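Local coordinates for PelD (Pseudomonas aeruginosa, PDB 4EU0), which binds the second messenger cyclic di-GMP, largely through its GGDEF-like domain, as a membrane-protein effector involved in pellicle formation, at residues L183-Y188 and L231-S235. Sequence-based numbering, arbitrary orientation.
Sequences LPACLY and LPLTS. With C2E (9,9'-[(2R,3R,3aS,5S,7aR,9R,10R,10aS,12S,14aR)-3,5,10,12-tetrahydroxy-5,12-dioxidooctahydro-2H,7H-difuro[3,2-d:3',2'-j][1,3,7,9,2,8]tetraoxadiphosphacyclododecine-2,9-diyl]bis(2-amino-1,9-dihydro-6H-purin-6-one)), chain B.
C186 and L231 form an antiparallel hydrogen-bonded pair: L231 N reaches C186 O at 2.8 Å, nearly in line with the carbonyl, and C186 N returns a longer bond to L231 O. Beyond P232 the chain turns at L233, and T234 N meets P184 O at 3.0 Å from above the carbonyl plane, a more bent bond. L231 carries the side-chain contact. Its CB lies alongside C186 CB on the same face of the sheet; with CG anti to the carbonyl carbon (chi1 -65°), the methyls part between Y188 and the base. CD1 packs against C186 O and the in-plane edge of the Y188 ring, 3.6 Å from CD2 of that ring, while CB, CG and CD2 of L231 all border the guanine amino N2 of cyclic di-GMP, CD2 at 3.7 Å. That amino group donates to T234 OG1 at 3.1 Å, and the same hydroxyl donates to P232 O (2.8 Å), which helps fix its rotation. L231 and the turn thus form one wall of the ligand site, where R210, D213 and R245 also bond. L183 and L233 lie side by side, methyl to methyl. Within the GGDEF-like domain, strand 185-192 runs between strands 225-231 and 265-272; helix 236-253, S235 OG capping G238 N, packs on C186, Y188, L231 and T234, and helix 162-181 touches L183, P232 and L233.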
ATOM      1  N   LEU A 183       2.173  -1.829  11.430  1.00 17.52           N
ATOM      2  CA  LEU A 183       2.549  -0.570  10.774  1.00 16.51           C
ATOM      3  C   LEU A 183       1.427   0.448  10.891  1.00 15.88           C
ATOM      4  O   LEU A 183       0.262   0.088  10.759  1.00 15.47           O
ATOM      5  CB  LEU A 183       2.904  -0.797   9.297  1.00 16.25           C
ATOM      6  CG  LEU A 183       4.129  -1.686   9.048  1.00 17.33           C
ATOM      7  CD1 LEU A 183       4.422  -1.709   7.555  1.00 18.76           C
ATOM      8  CD2 LEU A 183       5.346  -1.222   9.823  1.00 20.14           C
ATOM      9  N   PRO A 184       1.781   1.727  11.148  1.00 15.68           N
ATOM     10  CA  PRO A 184       0.760   2.755  11.333  1.00 15.30           C
ATOM     11  C   PRO A 184       0.200   3.327  10.036  1.00 14.24           C
ATOM     12  O   PRO A 184       0.897   3.396   9.020  1.00 13.24           O
ATOM     13  CB  PRO A 184       1.505   3.841  12.127  1.00 16.09           C
ATOM     14  CG  PRO A 184       2.925   3.721  11.668  1.00 16.83           C
ATOM     15  CD  PRO A 184       3.143   2.248  11.393  1.00 16.68           C
ATOM     16  N   ALA A 185      -1.074   3.706  10.083  1.00 13.56           N
ATOM     17  CA  ALA A 185      -1.699   4.486   9.022  1.00 12.86           C
ATOM     18  C   ALA A 185      -2.850   5.258   9.640  1.00 13.12           C
ATOM     19  O   ALA A 185      -3.329   4.898  10.715  1.00 13.44           O
ATOM     20  CB  ALA A 185      -2.212   3.575   7.908  1.00 12.59           C
ATOM     21  N   CYS A 186      -3.293   6.314   8.957  1.00 13.11           N
ATOM     22  CA  CYS A 186      -4.376   7.148   9.451  1.00 14.25           C
ATOM     23  C   CYS A 186      -5.396   7.376   8.350  1.00 13.56           C
ATOM     24  O   CYS A 186      -5.016   7.614   7.201  1.00 13.87           O
ATOM     25  CB  CYS A 186      -3.826   8.507   9.887  1.00 15.12           C
ATOM     26  SG  CYS A 186      -4.955   9.458  10.916  1.00 20.51           S
ATOM     27  N   LEU A 187      -6.673   7.303   8.711  1.00 13.66           N
ATOM     28  CA  LEU A 187      -7.760   7.741   7.845  1.00 13.60           C
ATOM     29  C   LEU A 187      -8.323   9.048   8.377  1.00 13.31           C
ATOM     30  O   LEU A 187      -8.690   9.134   9.552  1.00 15.66           O
ATOM     31  CB  LEU A 187      -8.908   6.724   7.833  1.00 14.89           C
ATOM     32  CG  LEU A 187      -9.282   5.878   6.622  1.00 16.48           C
ATOM     33  CD1 LEU A 187     -10.609   5.144   6.921  1.00 16.04           C
ATOM     34  CD2 LEU A 187      -9.366   6.681   5.319  1.00 16.37           C
ATOM     35  N   TYR A 188      -8.394  10.060   7.522  1.00 11.81           N
ATOM     36  CA  TYR A 188      -9.121  11.271   7.861  1.00 11.59           C
ATOM     37  C   TYR A 188     -10.375  11.358   7.016  1.00 11.96           C
ATOM     38  O   TYR A 188     -10.355  11.042   5.825  1.00 13.45           O
ATOM     39  CB  TYR A 188      -8.276  12.510   7.582  1.00 11.74           C
ATOM     40  CG  TYR A 188      -7.254  12.842   8.652  1.00 11.10           C
ATOM     41  CD1 TYR A 188      -7.633  13.495   9.814  1.00 12.90           C
ATOM     42  CD2 TYR A 188      -5.899  12.545   8.471  1.00 10.84           C
ATOM     43  CE1 TYR A 188      -6.692  13.821  10.804  1.00 14.60           C
ATOM     44  CE2 TYR A 188      -4.944  12.864   9.455  1.00 13.61           C
ATOM     45  CZ  TYR A 188      -5.355  13.502  10.611  1.00 13.58           C
ATOM     46  OH  TYR A 188      -4.449  13.839  11.585  1.00 18.30           O
ATOM     47  N   LEU A 231      -3.680   7.935   4.772  1.00 10.72           N
ATOM     48  CA  LEU A 231      -2.259   8.185   4.883  1.00 10.96           C
ATOM     49  C   LEU A 231      -1.539   6.876   5.207  1.00 11.16           C
ATOM     50  O   LEU A 231      -1.365   6.542   6.385  1.00 10.63           O
ATOM     51  CB  LEU A 231      -1.995   9.189   6.018  1.00 11.73           C
ATOM     52  CG  LEU A 231      -2.520  10.626   5.868  1.00 13.02           C
ATOM     53  CD1 LEU A 231      -4.047  10.701   5.941  1.00 14.17           C
ATOM     54  CD2 LEU A 231      -1.888  11.446   6.996  1.00 12.94           C
ATOM     55  N   PRO A 232      -1.119   6.126   4.169  1.00 11.30           N
ATOM     56  CA  PRO A 232      -0.454   4.843   4.429  1.00 11.54           C
ATOM     57  C   PRO A 232       0.926   5.026   5.039  1.00 11.58           C
ATOM     58  O   PRO A 232       1.568   6.059   4.831  1.00 11.48           O
ATOM     59  CB  PRO A 232      -0.313   4.233   3.023  1.00 11.65           C
ATOM     60  CG  PRO A 232      -1.332   4.960   2.176  1.00 12.44           C
ATOM     61  CD  PRO A 232      -1.273   6.362   2.726  1.00 11.33           C
ATOM     62  N   LEU A 233       1.372   4.020   5.788  1.00 11.44           N
ATOM     63  CA  LEU A 233       2.734   3.983   6.315  1.00 12.15           C
ATOM     64  C   LEU A 233       3.129   5.303   6.984  1.00 12.86           C
ATOM     65  O   LEU A 233       4.201   5.821   6.753  1.00 13.32           O
ATOM     66  CB  LEU A 233       3.728   3.628   5.199  1.00 12.89           C
ATOM     67  CG  LEU A 233       3.450   2.314   4.469  1.00 12.71           C
ATOM     68  CD1 LEU A 233       4.334   2.173   3.245  1.00 14.68           C
ATOM     69  CD2 LEU A 233       3.664   1.139   5.408  1.00 14.65           C
ATOM     70  N   THR A 234       2.237   5.819   7.824  1.00 13.33           N
ATOM     71  CA  THR A 234       2.406   7.121   8.442  1.00 14.42           C
ATOM     72  C   THR A 234       2.144   7.019   9.938  1.00 15.03           C
ATOM     73  O   THR A 234       1.078   6.559  10.345  1.00 14.87           O
ATOM     74  CB  THR A 234       1.450   8.129   7.790  1.00 14.29           C
ATOM     75  OG1 THR A 234       1.844   8.307   6.428  1.00 14.53           O
ATOM     76  CG2 THR A 234       1.485   9.485   8.508  1.00 14.91           C
ATOM     77  N   SER A 235       3.133   7.446  10.730  1.00 15.82           N
ATOM     78  CA  SER A 235       3.063   7.424  12.198  1.00 17.18           C
ATOM     79  C   SER A 235       2.053   8.427  12.724  1.00 17.15           C
ATOM     80  O   SER A 235       1.585   9.282  11.977  1.00 16.37           O
ATOM     81  CB  SER A 235       4.434   7.736  12.810  1.00 18.26           C
ATOM     82  OG  SER A 235       4.825   9.085  12.600  1.00 19.22           O
TER
HETATM   83  P1  C2E B 501       6.261  19.095   6.174  1.00 28.65           P
HETATM   84  O2P C2E B 501       6.168  20.192   7.213  1.00 28.87           O
HETATM   85  O1P C2E B 501       5.567  19.278   4.849  1.00 27.20           O
HETATM   86  O5' C2E B 501       5.766  17.719   6.813  1.00 25.65           O
HETATM   87  C5' C2E B 501       6.199  17.278   8.099  1.00 25.71           C
HETATM   88  C4' C2E B 501       5.777  15.833   8.348  1.00 24.66           C
HETATM   89  O4' C2E B 501       4.351  15.752   8.506  1.00 22.09           O
HETATM   90  C3' C2E B 501       6.123  14.852   7.234  1.00 24.91           C
HETATM   91  O3' C2E B 501       7.424  14.260   7.340  1.00 27.33           O
HETATM   92  C2' C2E B 501       5.061  13.796   7.401  1.00 22.79           C
HETATM   93  O2' C2E B 501       5.425  12.948   8.495  1.00 24.25           O
HETATM   94  C1' C2E B 501       3.853  14.605   7.821  1.00 19.87           C
HETATM   95  N9  C2E B 501       3.066  15.032   6.629  1.00 17.22           N
HETATM   96  C8  C2E B 501       2.938  16.288   6.166  1.00 16.12           C
HETATM   97  N7  C2E B 501       2.141  16.324   5.066  1.00 15.90           N
HETATM   98  C5  C2E B 501       1.746  15.059   4.840  1.00 15.74           C
HETATM   99  C6  C2E B 501       0.906  14.378   3.842  1.00 14.98           C
HETATM  100  O6  C2E B 501       0.311  15.095   2.864  1.00 14.72           O
HETATM  101  N1  C2E B 501       0.744  13.039   3.938  1.00 16.45           N
HETATM  102  C2  C2E B 501       1.345  12.291   4.903  1.00 16.16           C
HETATM  103  N2  C2E B 501       1.128  10.957   4.904  1.00 17.22           N
HETATM  104  N3  C2E B 501       2.137  12.857   5.856  1.00 16.43           N
HETATM  105  C4  C2E B 501       2.364  14.202   5.866  1.00 16.12           C
HETATM  106  P11 C2E B 501       8.176  13.747   6.011  1.00 28.16           P
HETATM  107  O21 C2E B 501       9.464  13.046   6.415  1.00 29.01           O
HETATM  108  O11 C2E B 501       7.229  13.032   5.069  1.00 27.12           O
HETATM  109  O5A C2E B 501       8.610  15.131   5.329  1.00 28.18           O
HETATM  110  C5A C2E B 501       9.434  16.060   6.032  1.00 28.42           C
HETATM  111  C4A C2E B 501       9.567  17.316   5.195  1.00 28.58           C
HETATM  112  O4A C2E B 501      10.070  17.000   3.896  1.00 27.99           O
HETATM  113  C3A C2E B 501       8.223  17.960   4.920  1.00 28.38           C
HETATM  114  O3A C2E B 501       7.829  18.842   5.950  1.00 28.48           O
HETATM  115  C2A C2E B 501       8.432  18.689   3.619  1.00 29.12           C
HETATM  116  O2A C2E B 501       9.106  19.934   3.847  1.00 30.25           O
HETATM  117  C1A C2E B 501       9.358  17.735   2.896  1.00 28.26           C
HETATM  118  N91 C2E B 501       8.564  16.820   2.030  1.00 27.82           N
HETATM  119  C81 C2E B 501       8.301  15.518   2.248  1.00 27.76           C
HETATM  120  N71 C2E B 501       7.558  14.988   1.242  1.00 27.60           N
HETATM  121  C51 C2E B 501       7.333  15.974   0.353  1.00 28.34           C
HETATM  122  C61 C2E B 501       6.626  16.117  -0.944  1.00 28.75           C
HETATM  123  O61 C2E B 501       5.981  15.067  -1.516  1.00 31.29           O
HETATM  124  N11 C2E B 501       6.634  17.327  -1.546  1.00 30.07           N
HETATM  125  C21 C2E B 501       7.265  18.399  -1.004  1.00 29.28           C
HETATM  126  N21 C2E B 501       7.233  19.583  -1.665  1.00 31.12           N
HETATM  127  N31 C2E B 501       7.935  18.334   0.177  1.00 29.63           N
HETATM  128  C41 C2E B 501       7.999  17.175   0.879  1.00 27.93           C